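PDB 4ZK0: serpin B3 from Homo sapiens, which probably inhibits proteases by the serpin mechanism, using a reactive-centre loop as bait, with papain-like cysteine proteases as its likely targets. Local coordinates for residues 30-35 with 380-385; 218-223 with 270-275; 230-235 with 280-285; 239-244 with 373-378. All blocks are in the same frame, centred on the assembly; numbering follows the deposited sequence.

Interaction 1 of 4, residues 30-35 with 380-385; sequences SPISIT and SILFYG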
loop_
_atom_site.group_PDB
_atom_site.type_symbol
_atom_site.label_atom_id
_atom_site.label_comp_id
_atom_site.label_asym_id
_atom_site.label_seq_id
_atom_site.Cartn_x
_atom_site.Cartn_y
_atom_site.Cartn_z
ATOM N N SER A 30 1.431 0.014 -0.904
ATOM C CA SER A 30 0.220 0.315 -0.164
ATOM C C SER A 30 -0.975 -0.239 -0.902
ATOM O O SER A 30 -1.397 0.355 -1.917
ATOM C CB SER A 30 0.013 1.825 0.050
ATOM O OG SER A 30 -1.197 2.037 0.800
ATOM N N PRO A 31 -1.495 -1.399 -0.432
ATOM C CA PRO A 31 -2.664 -1.952 -1.046
ATOM C C PRO A 31 -3.871 -1.010 -0.958
ATOM O O PRO A 31 -4.631 -0.881 -1.927
ATOM C CB PRO A 31 -2.894 -3.261 -0.276
ATOM C CG PRO A 31 -2.220 -3.078 1.028
ATOM C CD PRO A 31 -1.053 -2.192 0.722
ATOM N N ILE A 32 -4.032 -0.339 0.178
ATOM C CA ILE A 32 -5.152 0.591 0.353
ATOM C C ILE A 32 -5.146 1.762 -0.640
ATOM O O ILE A 32 -6.201 2.201 -1.087
ATOM C CB ILE A 32 -5.289 1.015 1.835
ATOM C CG1 ILE A 32 -6.710 1.515 2.113
ATOM C CG2 ILE A 32 -4.262 2.049 2.220
ATOM C CD1 ILE A 32 -7.778 0.466 1.796
ATOM N N SER A 33 -3.952 2.267 -0.981
ATOM C CA SER A 33 -3.785 3.308 -1.968
ATOM C C SER A 33 -4.299 2.864 -3.328
ATOM O O SER A 33 -5.054 3.571 -4.023
ATOM C CB SER A 33 -2.294 3.662 -2.048
ATOM O OG SER A 33 -2.007 4.557 -3.104
ATOM N N ILE A 34 -3.931 1.652 -3.682
ATOM C CA ILE A 34 -4.317 1.083 -4.989
ATOM C C ILE A 34 -5.821 0.829 -5.053
ATOM O O ILE A 34 -6.512 1.161 -6.066
ATOM C CB ILE A 34 -3.557 -0.213 -5.262
ATOM C CG1 ILE A 34 -2.041 0.083 -5.271
ATOM C CG2 ILE A 34 -3.951 -0.768 -6.623
ATOM C CD1 ILE A 34 -1.133 -1.136 -5.184
ATOM N N THR A 35 -6.320 0.250 -3.969
ATOM C CA THR A 35 -7.750 0.046 -3.784
ATOM C C THR A 35 -8.548 1.329 -3.896
ATOM O O THR A 35 -9.570 1.360 -4.545
ATOM C CB THR A 35 -8.013 -0.685 -2.444
ATOM O OG1 THR A 35 -7.536 -2.000 -2.590
ATOM C CG2 THR A 35 -9.502 -0.824 -2.141
ATOM N N SER A 380 -6.980 -2.579 9.303
ATOM C CA SER A 380 -6.703 -2.465 7.912
ATOM C C SER A 380 -5.196 -2.501 7.686
ATOM O O SER A 380 -4.399 -1.916 8.465
ATOM C CB SER A 380 -7.247 -1.141 7.357
ATOM O OG SER A 380 -8.632 -1.023 7.564
ATOM N N ILE A 381 -4.807 -3.109 6.587
ATOM C CA ILE A 381 -3.364 -3.099 6.216
ATOM C C ILE A 381 -3.093 -1.974 5.239
ATOM O O ILE A 381 -3.633 -1.948 4.139
ATOM C CB ILE A 381 -2.863 -4.472 5.732
ATOM C CG1 ILE A 381 -3.068 -5.493 6.843
ATOM C CG2 ILE A 381 -1.384 -4.380 5.333
ATOM C CD1 ILE A 381 -2.891 -6.952 6.426
ATOM N N LEU A 382 -2.304 -1.010 5.702
ATOM C CA LEU A 382 -2.052 0.220 4.973
ATOM C C LEU A 382 -0.861 0.054 4.031
ATOM O O LEU A 382 -0.848 0.598 2.909
ATOM C CB LEU A 382 -1.698 1.331 5.961
ATOM C CG LEU A 382 -2.807 1.622 6.995
ATOM C CD1 LEU A 382 -2.469 2.827 7.850
ATOM C CD2 LEU A 382 -4.132 1.923 6.305
ATOM N N PHE A 383 0.125 -0.689 4.532
ATOM C CA PHE A 383 1.400 -0.899 3.837
ATOM C C PHE A 383 1.849 -2.328 4.080
ATOM O O PHE A 383 1.700 -2.840 5.196
ATOM C CB PHE A 383 2.469 0.045 4.351
ATOM C CG PHE A 383 2.182 1.535 4.128
ATOM C CD1 PHE A 383 2.538 2.167 2.962
ATOM C CD2 PHE A 383 1.675 2.299 5.142
ATOM C CE1 PHE A 383 2.338 3.522 2.784
ATOM C CE2 PHE A 383 1.450 3.649 4.971
ATOM C CZ PHE A 383 1.789 4.261 3.805
ATOM N N TYR A 384 2.342 -2.974 3.039
ATOM C CA TYR A 384 2.869 -4.349 3.113
ATOM C C TYR A 384 4.203 -4.457 2.408
ATOM O O TYR A 384 4.414 -3.810 1.389
ATOM C CB TYR A 384 1.914 -5.330 2.444
ATOM C CG TYR A 384 2.208 -6.825 2.714
ATOM C CD1 TYR A 384 1.756 -7.425 3.885
ATOM C CD2 TYR A 384 2.871 -7.620 1.776
ATOM C CE1 TYR A 384 2.002 -8.761 4.161
ATOM C CE2 TYR A 384 3.108 -8.988 2.017
ATOM C CZ TYR A 384 2.683 -9.534 3.217
ATOM O OH TYR A 384 2.876 -10.854 3.530
ATOM N N GLY A 385 5.090 -5.314 2.930
ATOM C CA GLY A 385 6.409 -5.443 2.341
ATOM C C GLY A 385 7.223 -6.678 2.681
ATOM O O GLY A 385 6.901 -7.477 3.612
#

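Interaction 2 of 4, residues 218-223 with 270-275; sequences SFHFAS and TSLQNM. With ZN (zinc ion), chain C.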
loop_
_atom_site.group_PDB
_atom_site.type_symbol
_atom_site.label_atom_id
_atom_site.label_comp_id
_atom_site.label_asym_id
_atom_site.label_seq_id
_atom_site.Cartn_x
_atom_site.Cartn_y
_atom_site.Cartn_z
ATOM N N SER A 218 8.761 -6.115 26.275
ATOM C CA SER A 218 7.696 -7.041 25.911
ATOM C C SER A 218 6.776 -6.532 24.804
ATOM O O SER A 218 6.466 -5.345 24.692
ATOM C CB SER A 218 6.883 -7.400 27.142
ATOM O OG SER A 218 6.876 -6.259 27.945
ATOM N N PHE A 219 6.286 -7.487 24.035
ATOM C CA PHE A 219 5.534 -7.244 22.836
ATOM C C PHE A 219 4.629 -8.442 22.718
ATOM O O PHE A 219 4.981 -9.500 23.221
ATOM C CB PHE A 219 6.444 -7.287 21.591
ATOM C CG PHE A 219 7.443 -6.186 21.495
ATOM C CD1 PHE A 219 7.064 -4.907 21.087
ATOM C CD2 PHE A 219 8.782 -6.429 21.746
ATOM C CE1 PHE A 219 8.019 -3.886 20.948
ATOM C CE2 PHE A 219 9.740 -5.429 21.611
ATOM C CZ PHE A 219 9.356 -4.151 21.227
ATOM N N HIS A 220 3.507 -8.284 22.027
ATOM C CA HIS A 220 2.756 -9.412 21.561
ATOM C C HIS A 220 3.591 -10.214 20.511
ATOM O O HIS A 220 4.073 -9.638 19.490
ATOM C CB HIS A 220 1.429 -8.960 20.938
ATOM C CG HIS A 220 0.544 -8.209 21.880
ATOM N ND1 HIS A 220 -0.150 -7.075 21.511
ATOM C CD2 HIS A 220 0.266 -8.410 23.187
ATOM C CE1 HIS A 220 -0.827 -6.619 22.550
ATOM N NE2 HIS A 220 -0.592 -7.410 23.578
ATOM N N PHE A 221 3.666 -11.520 20.752
ATOM C CA PHE A 221 4.571 -12.468 20.112
ATOM C C PHE A 221 3.850 -13.801 19.911
ATOM O O PHE A 221 3.107 -14.213 20.787
ATOM C CB PHE A 221 5.798 -12.703 21.004
ATOM C CG PHE A 221 6.699 -13.817 20.524
ATOM C CD1 PHE A 221 7.731 -13.571 19.650
ATOM C CD2 PHE A 221 6.539 -15.109 20.981
ATOM C CE1 PHE A 221 8.573 -14.570 19.231
ATOM C CE2 PHE A 221 7.371 -16.123 20.560
ATOM C CZ PHE A 221 8.382 -15.859 19.665
ATOM N N ALA A 222 4.024 -14.458 18.765
ATOM C CA ALA A 222 3.695 -15.904 18.633
ATOM C C ALA A 222 4.713 -16.653 17.831
ATOM O O ALA A 222 5.266 -16.096 16.828
ATOM C CB ALA A 222 2.341 -16.100 17.975
ATOM N N SER A 223 4.976 -17.901 18.268
ATOM C CA SER A 223 5.708 -18.899 17.472
ATOM C C SER A 223 4.763 -19.666 16.562
ATOM O O SER A 223 3.836 -20.306 17.050
ATOM C CB SER A 223 6.384 -19.932 18.359
ATOM O OG SER A 223 7.653 -19.472 18.758
ATOM N N THR A 270 -2.103 -13.323 13.559
ATOM C CA THR A 270 -1.840 -12.007 14.138
ATOM C C THR A 270 -2.923 -11.502 15.052
ATOM O O THR A 270 -2.860 -10.361 15.446
ATOM C CB THR A 270 -1.627 -10.970 13.044
ATOM O OG1 THR A 270 -2.813 -10.890 12.227
ATOM C CG2 THR A 270 -0.480 -11.392 12.190
ATOM N N SER A 271 -3.898 -12.319 15.427
ATOM C CA SER A 271 -4.879 -11.848 16.389
ATOM C C SER A 271 -4.356 -12.038 17.827
ATOM O O SER A 271 -3.622 -13.012 18.126
ATOM C CB SER A 271 -6.214 -12.572 16.223
ATOM O OG SER A 271 -6.122 -13.874 16.777
ATOM N N LEU A 272 -4.766 -11.114 18.703
ATOM C CA LEU A 272 -4.261 -11.057 20.068
ATOM C C LEU A 272 -4.525 -12.329 20.802
ATOM O O LEU A 272 -3.702 -12.757 21.588
ATOM C CB LEU A 272 -4.874 -9.898 20.851
ATOM C CG LEU A 272 -4.338 -8.547 20.410
ATOM C CD1 LEU A 272 -4.866 -7.443 21.313
ATOM C CD2 LEU A 272 -2.814 -8.528 20.380
ATOM N N GLN A 273 -5.660 -12.951 20.511
ATOM C CA GLN A 273 -5.962 -14.286 21.014
ATOM C C GLN A 273 -4.807 -15.239 20.848
ATOM O O GLN A 273 -4.423 -15.907 21.813
ATOM C CB GLN A 273 -7.197 -14.851 20.326
ATOM C CG GLN A 273 -8.474 -14.389 20.987
ATOM C CD GLN A 273 -9.710 -14.855 20.253
ATOM O OE1 GLN A 273 -9.682 -15.096 19.043
ATOM N NE2 GLN A 273 -10.812 -14.974 20.983
ATOM N N ASN A 274 -4.228 -15.262 19.648
ATOM C CA ASN A 274 -3.171 -16.218 19.307
ATOM C C ASN A 274 -1.747 -15.742 19.572
ATOM O O ASN A 274 -0.797 -16.398 19.240
ATOM C CB ASN A 274 -3.370 -16.640 17.867
ATOM C CG ASN A 274 -4.802 -17.173 17.621
ATOM O OD1 ASN A 274 -5.249 -18.114 18.290
ATOM N ND2 ASN A 274 -5.533 -16.550 16.699
ATOM N N MET A 275 -1.612 -14.584 20.176
ATOM C CA MET A 275 -0.330 -14.058 20.558
ATOM C C MET A 275 -0.309 -13.919 22.069
ATOM O O MET A 275 -1.319 -14.163 22.741
ATOM C CB MET A 275 -0.111 -12.702 19.921
ATOM C CG MET A 275 0.102 -12.757 18.435
ATOM S SD MET A 275 -0.163 -11.115 17.743
ATOM C CE MET A 275 1.000 -11.151 16.422
HETATM ZN ZN ZN C . -0.554 -6.388 25.457
#

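Interaction 3 of 4, residues 230-235 with 280-285; sequences KVLEIP and VDLHLP. With ZN (zinc ion), chain B.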
loop_
_atom_site.group_PDB
_atom_site.type_symbol
_atom_site.label_atom_id
_atom_site.label_comp_id
_atom_site.label_asym_id
_atom_site.label_seq_id
_atom_site.Cartn_x
_atom_site.Cartn_y
_atom_site.Cartn_z
ATOM N N LYS A 230 8.106 -16.850 13.318
ATOM C CA LYS A 230 7.649 -16.058 14.436
ATOM C C LYS A 230 6.946 -14.758 13.967
ATOM O O LYS A 230 7.223 -14.224 12.894
ATOM C CB LYS A 230 8.831 -15.729 15.332
ATOM C CG LYS A 230 9.501 -16.932 15.994
ATOM C CD LYS A 230 10.744 -16.447 16.699
ATOM C CE LYS A 230 11.473 -17.539 17.445
ATOM N NZ LYS A 230 12.848 -17.041 17.733
ATOM N N VAL A 231 6.047 -14.267 14.798
ATOM C CA VAL A 231 5.333 -13.006 14.581
ATOM C C VAL A 231 5.513 -12.074 15.767
ATOM O O VAL A 231 5.399 -12.468 16.925
ATOM C CB VAL A 231 3.777 -13.160 14.455
ATOM C CG1 VAL A 231 3.223 -12.077 13.564
ATOM C CG2 VAL A 231 3.366 -14.480 13.901
ATOM N N LEU A 232 5.723 -10.817 15.461
ATOM C CA LEU A 232 5.812 -9.785 16.467
ATOM C C LEU A 232 4.988 -8.607 16.086
ATOM O O LEU A 232 4.989 -8.197 14.934
ATOM C CB LEU A 232 7.255 -9.346 16.577
ATOM C CG LEU A 232 7.542 -8.702 17.917
ATOM C CD1 LEU A 232 7.509 -9.755 19.022
ATOM C CD2 LEU A 232 8.912 -8.030 17.813
ATOM N N GLU A 233 4.319 -8.021 17.053
ATOM C CA GLU A 233 3.654 -6.763 16.861
ATOM C C GLU A 233 4.433 -5.667 17.563
ATOM O O GLU A 233 4.658 -5.740 18.764
ATOM C CB GLU A 233 2.209 -6.802 17.353
ATOM C CG GLU A 233 1.604 -5.415 17.402
ATOM C CD GLU A 233 0.250 -5.290 18.077
ATOM O OE1 GLU A 233 -0.354 -6.251 18.580
ATOM O OE2 GLU A 233 -0.257 -4.178 18.026
ATOM N N ILE A 234 4.816 -4.628 16.794
ATOM C CA ILE A 234 5.592 -3.499 17.303
ATOM C C ILE A 234 4.696 -2.258 17.245
ATOM O O ILE A 234 4.515 -1.679 16.175
ATOM C CB ILE A 234 6.841 -3.247 16.433
ATOM C CG1 ILE A 234 7.535 -4.578 16.150
ATOM C CG2 ILE A 234 7.726 -2.204 17.090
ATOM C CD1 ILE A 234 8.841 -4.517 15.364
ATOM N N PRO A 235 4.099 -1.864 18.361
ATOM C CA PRO A 235 3.129 -0.763 18.294
ATOM C C PRO A 235 3.728 0.650 18.119
ATOM O O PRO A 235 4.857 0.911 18.565
ATOM C CB PRO A 235 2.392 -0.861 19.655
ATOM C CG PRO A 235 2.940 -2.055 20.337
ATOM C CD PRO A 235 4.280 -2.332 19.753
ATOM N N VAL A 280 10.967 -9.842 24.626
ATOM C CA VAL A 280 11.585 -10.214 23.383
ATOM C C VAL A 280 12.830 -9.383 23.231
ATOM O O VAL A 280 12.783 -8.186 23.397
ATOM C CB VAL A 280 10.652 -10.007 22.195
ATOM C CG1 VAL A 280 11.337 -10.463 20.917
ATOM C CG2 VAL A 280 9.369 -10.798 22.433
ATOM N N ASP A 281 13.941 -10.069 22.963
ATOM C CA ASP A 281 15.137 -9.434 22.497
ATOM C C ASP A 281 14.965 -9.198 20.975
ATOM O O ASP A 281 15.184 -10.094 20.141
ATOM C CB ASP A 281 16.356 -10.337 22.790
ATOM C CG ASP A 281 17.660 -9.677 22.395
ATOM O OD1 ASP A 281 17.747 -8.443 22.496
ATOM O OD2 ASP A 281 18.589 -10.383 21.989
ATOM N N LEU A 282 14.598 -7.965 20.647
ATOM C CA LEU A 282 14.267 -7.595 19.322
ATOM C C LEU A 282 15.436 -6.904 18.712
ATOM O O LEU A 282 15.871 -5.871 19.219
ATOM C CB LEU A 282 13.076 -6.683 19.341
ATOM C CG LEU A 282 12.701 -6.013 18.019
ATOM C CD1 LEU A 282 12.299 -6.983 16.936
ATOM C CD2 LEU A 282 11.606 -5.014 18.270
ATOM N N HIS A 283 15.918 -7.475 17.612
ATOM C CA HIS A 283 16.925 -6.861 16.790
ATOM C C HIS A 283 16.235 -6.550 15.463
ATOM O O HIS A 283 15.797 -7.461 14.729
ATOM C CB HIS A 283 18.080 -7.822 16.534
ATOM C CG HIS A 283 18.949 -8.072 17.722
ATOM N ND1 HIS A 283 20.231 -8.575 17.594
ATOM C CD2 HIS A 283 18.749 -7.861 19.038
ATOM C CE1 HIS A 283 20.764 -8.695 18.793
ATOM N NE2 HIS A 283 19.895 -8.264 19.685
ATOM N N LEU A 284 16.120 -5.267 15.156
ATOM C CA LEU A 284 15.454 -4.841 13.932
ATOM C C LEU A 284 16.368 -3.836 13.202
ATOM O O LEU A 284 16.803 -2.838 13.784
ATOM C CB LEU A 284 14.126 -4.185 14.300
ATOM C CG LEU A 284 13.238 -3.741 13.137
ATOM C CD1 LEU A 284 12.520 -4.899 12.422
ATOM C CD2 LEU A 284 12.220 -2.726 13.624
ATOM N N PRO A 285 16.668 -4.096 11.947
ATOM C CA PRO A 285 17.521 -3.169 11.204
ATOM C C PRO A 285 16.911 -1.761 10.972
ATOM O O PRO A 285 15.682 -1.605 10.806
ATOM C CB PRO A 285 17.711 -3.861 9.862
ATOM C CG PRO A 285 16.602 -4.784 9.721
ATOM C CD PRO A 285 16.094 -5.134 11.083
HETATM ZN ZN ZN B . 19.818 -8.213 21.815
HETATM O O HOH W 1 19.545 -6.214 22.919
#

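Interaction 4 of 4, residues 239-244 with 373-378; sequences KDLSMI and IRQNKT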
loop_
_atom_site.group_PDB
_atom_site.type_symbol
_atom_site.label_atom_id
_atom_site.label_comp_id
_atom_site.label_asym_id
_atom_site.label_seq_id
_atom_site.Cartn_x
_atom_site.Cartn_y
_atom_site.Cartn_z
ATOM N N LYS A 239 -0.892 3.370 20.015
ATOM C CA LYS A 239 -1.389 2.061 19.635
ATOM C C LYS A 239 -2.543 2.081 18.679
ATOM O O LYS A 239 -3.119 1.035 18.443
ATOM C CB LYS A 239 -1.782 1.226 20.875
ATOM C CG LYS A 239 -0.627 0.749 21.754
ATOM C CD LYS A 239 -1.135 -0.380 22.666
ATOM C CE LYS A 239 -0.056 -1.295 23.239
ATOM N NZ LYS A 239 0.355 -0.809 24.586
ATOM N N ASP A 240 -2.854 3.205 18.055
ATOM C CA ASP A 240 -3.762 3.183 16.940
ATOM C C ASP A 240 -3.220 2.457 15.689
ATOM O O ASP A 240 -4.024 2.035 14.854
ATOM C CB ASP A 240 -4.139 4.582 16.508
ATOM C CG ASP A 240 -4.943 5.313 17.547
ATOM O OD1 ASP A 240 -5.364 4.680 18.540
ATOM O OD2 ASP A 240 -5.103 6.524 17.352
ATOM N N LEU A 241 -1.894 2.340 15.567
ATOM C CA LEU A 241 -1.236 1.552 14.518
ATOM C C LEU A 241 -0.085 0.788 15.099
ATOM O O LEU A 241 0.465 1.179 16.154
ATOM C CB LEU A 241 -0.688 2.444 13.402
ATOM C CG LEU A 241 -1.748 3.172 12.549
ATOM C CD1 LEU A 241 -1.952 4.564 13.134
ATOM C CD2 LEU A 241 -1.303 3.361 11.116
ATOM N N SER A 242 0.261 -0.292 14.398
ATOM C CA SER A 242 1.402 -1.168 14.695
ATOM C C SER A 242 2.067 -1.629 13.420
ATOM O O SER A 242 1.441 -1.709 12.370
ATOM C CB SER A 242 0.957 -2.450 15.418
ATOM O OG SER A 242 0.331 -2.144 16.632
ATOM N N MET A 243 3.332 -1.994 13.524
ATOM C CA MET A 243 3.999 -2.707 12.462
ATOM C C MET A 243 4.035 -4.145 12.931
ATOM O O MET A 243 4.453 -4.395 14.027
ATOM C CB MET A 243 5.415 -2.186 12.207
ATOM C CG MET A 243 6.170 -3.012 11.184
ATOM S SD MET A 243 7.752 -2.303 10.715
ATOM C CE MET A 243 7.240 -0.885 9.765
ATOM N N ILE A 244 3.599 -5.073 12.087
ATOM C CA ILE A 244 3.720 -6.462 12.332
ATOM C C ILE A 244 4.851 -7.051 11.434
ATOM O O ILE A 244 4.893 -6.832 10.266
ATOM C CB ILE A 244 2.390 -7.160 11.951
ATOM C CG1 ILE A 244 1.154 -6.473 12.540
ATOM C CG2 ILE A 244 2.392 -8.641 12.228
ATOM C CD1 ILE A 244 1.045 -6.394 14.012
ATOM N N ILE A 373 2.195 -2.397 8.067
ATOM C CA ILE A 373 1.708 -1.389 8.954
ATOM C C ILE A 373 0.194 -1.515 8.977
ATOM O O ILE A 373 -0.470 -1.499 7.948
ATOM C CB ILE A 373 2.161 0.008 8.550
ATOM C CG1 ILE A 373 3.706 0.085 8.609
ATOM C CG2 ILE A 373 1.558 1.029 9.479
ATOM C CD1 ILE A 373 4.294 1.364 8.026
ATOM N N ARG A 374 -0.322 -1.677 10.177
ATOM C CA ARG A 374 -1.713 -1.984 10.356
ATOM C C ARG A 374 -2.365 -0.870 11.126
ATOM O O ARG A 374 -1.798 -0.383 12.066
ATOM C CB ARG A 374 -1.873 -3.296 11.123
ATOM C CG ARG A 374 -3.349 -3.749 11.150
ATOM C CD ARG A 374 -3.590 -4.992 12.015
ATOM N NE ARG A 374 -3.094 -4.775 13.366
ATOM C CZ ARG A 374 -2.697 -5.765 14.176
ATOM N NH1 ARG A 374 -2.686 -7.044 13.763
ATOM N NH2 ARG A 374 -2.280 -5.482 15.386
ATOM N N GLN A 375 -3.557 -0.479 10.690
ATOM C CA GLN A 375 -4.423 0.402 11.449
ATOM C C GLN A 375 -5.236 -0.515 12.362
ATOM O O GLN A 375 -6.019 -1.314 11.875
ATOM C CB GLN A 375 -5.307 1.167 10.469
ATOM C CG GLN A 375 -5.647 2.574 10.864
ATOM C CD GLN A 375 -6.702 2.705 11.966
ATOM O OE1 GLN A 375 -6.803 3.751 12.618
ATOM N NE2 GLN A 375 -7.455 1.679 12.189
ATOM N N ASN A 376 -5.029 -0.418 13.672
ATOM C CA ASN A 376 -5.539 -1.417 14.627
ATOM C C ASN A 376 -7.047 -1.378 14.899
ATOM O O ASN A 376 -7.655 -2.421 15.107
ATOM C CB ASN A 376 -4.824 -1.285 15.989
ATOM C CG ASN A 376 -3.334 -1.588 15.912
ATOM O OD1 ASN A 376 -2.516 -1.015 16.653
ATOM N ND2 ASN A 376 -2.976 -2.481 15.024
ATOM N N LYS A 377 -7.616 -0.188 14.916
ATOM C CA LYS A 377 -9.054 0.032 15.114
ATOM C C LYS A 377 -9.902 -0.612 14.010
ATOM O O LYS A 377 -10.839 -1.351 14.302
ATOM C CB LYS A 377 -9.321 1.539 15.233
ATOM C CG LYS A 377 -10.784 1.948 15.405
ATOM C CD LYS A 377 -11.378 1.589 16.771
ATOM C CE LYS A 377 -12.739 0.886 16.650
ATOM N NZ LYS A 377 -13.746 1.681 15.874
ATOM N N THR A 378 -9.534 -0.362 12.752
ATOM C CA THR A 378 -10.264 -0.828 11.573
ATOM C C THR A 378 -9.701 -2.151 11.167
ATOM O O THR A 378 -10.215 -2.837 10.326
ATOM C CB THR A 378 -10.080 0.127 10.380
ATOM O OG1 THR A 378 -8.688 0.214 10.014
ATOM C CG2 THR A 378 -10.612 1.547 10.727
#

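Interaction 1 of 4, residues 30-35 with 380-385
The N-cap of helix 31-42 meets strand 380-385 in the buried heart of the serpin fold, where Ser-30 reaches across to the backbone of Leu-382. Its hydroxyl does two jobs. OG of Ser-30 donates to Leu-382 O at 2.6 Å, approaching nearly along the C=O axis (168°), and the same OG accepts a capping bond from Ser-33 N at 3.3 Å. The side chain gains this reach because OG lies opposite the backbone N (chi1 -179°). Beside the hydroxyl, Ser-30 CB comes within 3.9 Å of Phe-383 CD1 on the ring. Pro-31 lies alongside the strand backbone, with its CG 3.6 Å from Ile-381 O. Ile-32 adds an apolar touch, CG2 to Leu-382 CD2 at 4.1 Å. The strand carries a classic beta bulge here, Leu-382 and Phe-383 both facing Ile-373, and the Leu-382 carbonyl belongs to this bulge. The nearby bonds of Ser-30 N to His-330 NE2 and of Ser-33 OG to Thr-347 OG1 place the cap at what is known in serpins as the shutter region, beside strand 325-336 and strand 340-351, the latter probably the inserted loop. One hydroxyl thus satisfies a buried carbonyl with its proton and a helix-end N-H with its oxygen, tying the start of the helix to the bulged strand in a buried setting.

Interaction 2 of 4, residues 218-223 with 270-275
The imidazole of His-220 carries Leu-272 on one face, while its two nitrogens reach for polar partners. Leu-272 CD2 sits 3.2 Å above the ring plane, displaced toward the rim on the ND1 side, and makes a CH-pi contact 3.6 Å from the centroid, 26° off the normal. NE2 of His-220 binds a zinc ion at 2.1 Å, which Glu-277 OE2 also ligates. ND1 is hydrogen-bonded to Glu-233 OE1, so the ring is held at both nitrogens; this carboxylate would probably strengthen the histidine as a metal ligand by polarising it. Leu-272 belongs to the 3-10 turn 272-274, and its methyl reaches inward although the residue itself is exposed. Deeper in, Met-275 fills the ground between the turn and the strand: its CG lies 4.0 Å from Ala-222 CB, and its SD is 4.2 Å from His-220 CB. CG of Met-275 stands opposite its own carbonyl carbon (chi1 -70°), and an extended chi2 (163°) brings the sulfur to the histidine; the bend beyond it turns only the terminal methyl. The backbones touch as well, Met-275 CA approaching Phe-221 O at 3.4 Å in a CA-H...O contact. No hydrogen bond crosses directly between the segments. This is the turn that leads from helix 263-270 into strand 276-294, laid against its antiparallel neighbour 206-224 in the region of sheets B and C of the serpin fold.

Interaction 3 of 4, residues 230-235 with 280-285
On the side of strand 280-285 turned away from the leucines that meet Leu-232 and Ile-234, a zinc ion is gripped by two residues of that strand and a water. The other side of the strand faces strand 230-235 in the hydrophobic core between sheets B and C of the serpin fold. Asp-281 chelates the metal with both carboxylate oxygens, OD1 at 2.2 Å and OD2 at 2.5 Å, and His-283 NE2 binds it at 2.1 Å. Water 1 stands 2.3 Å from the zinc. His-364 supports the site from the second shell, since its NE2 is hydrogen-bonded to Asp-281 OD2 and its ring stacks with that of His-283. On the core side the two strands run almost at right angles (82°) and exchange no hydrogen bonds, so the contact is orthogonal beta-sheet packing made by side-chain ends alone. Leu-232 divides its two methyls between neighbours: CD1 lies 4.0 Å from Val-280 CG2, the two side chains passing with their ends pointing opposite ways, and CD2 is 3.7 Å from Leu-282 CD1. Its CG stands opposite the backbone N (chi1 -158°), from where the fork can straddle these two partners. Phe-219 and Phe-363 pack around the same residues, and all five residues in contact are buried. Ile-234 extends its long branch between Leu-282 and Leu-284, its CD1 lying 4.0 Å from Leu-282 CD2 and 4.2 Å from Leu-284 CD2.

Interaction 4 of 4, residues 239-244 with 373-378
Backbone bonds draw strand 241-244 tightly against 373-375, whereas the ends at Lys-239 and Lys-377 open toward solvent. Ser-242 and Arg-374 form the hydrogen-bonded antiparallel pair: Arg-374 N reaches Ser-242 O at 2.8 Å and nearly straight (170°), and Ser-242 N returns the bond to Arg-374 O at 3.1 Å. Beyond the last strand pair, Asn-376 N still holds Asp-240 O at 2.9 Å, though tilted from the carbonyl plane. On the face that carries Leu-241, Met-243 and Ile-373 the contacts are largely apolar. There Ile-373 lies between Leu-241, whose CD2 is 4.0 Å from Ile-373 CG2, and Met-243, whose CE is 3.8 Å from Ile-373 CG1. On the other face Ile-244 CD1 lies over the Arg-374 guanidinium, 3.7 Å from NH2, while Ser-242 OG is hydrogen-bonded to Glu-233 OE2, which also makes a long, weak ion pair with that arginine. A bend at chi3 (55°) in the initially extended Arg-374 chain turns the guanidinium against Ile-244. At the looser end Lys-239 turns away to a salt bridge with Glu-187, and Asp-240 OD2 bonds Tyr-99 OH. The pairing joins two antiparallel neighbours of the central sheet B of the serpin fold.

In the fold
The four contacts follow one another through the serpin core. Interaction 1 lies about 3 Å from the chain centre and touches interaction 4, whose centre is about 12 Å away, through neighbouring strands: Leu-382 N bonds Ile-373 O at 2.9 Å. Interaction 4 passes on to interaction 3 through adjoining strands, with Ile-234 N 2.8 Å from Met-243 O. Interactions 2 and 3, with centres about 11 Å apart, share a further strand pair, where Ala-222 O meets Val-231 N. Each of these two outer contacts has its own zinc ion. Strand 340-351, between 174-185 and 325-336, is probably the inserted reactive-centre loop; it packs against interaction 1, and 353-359 after it are not modelled.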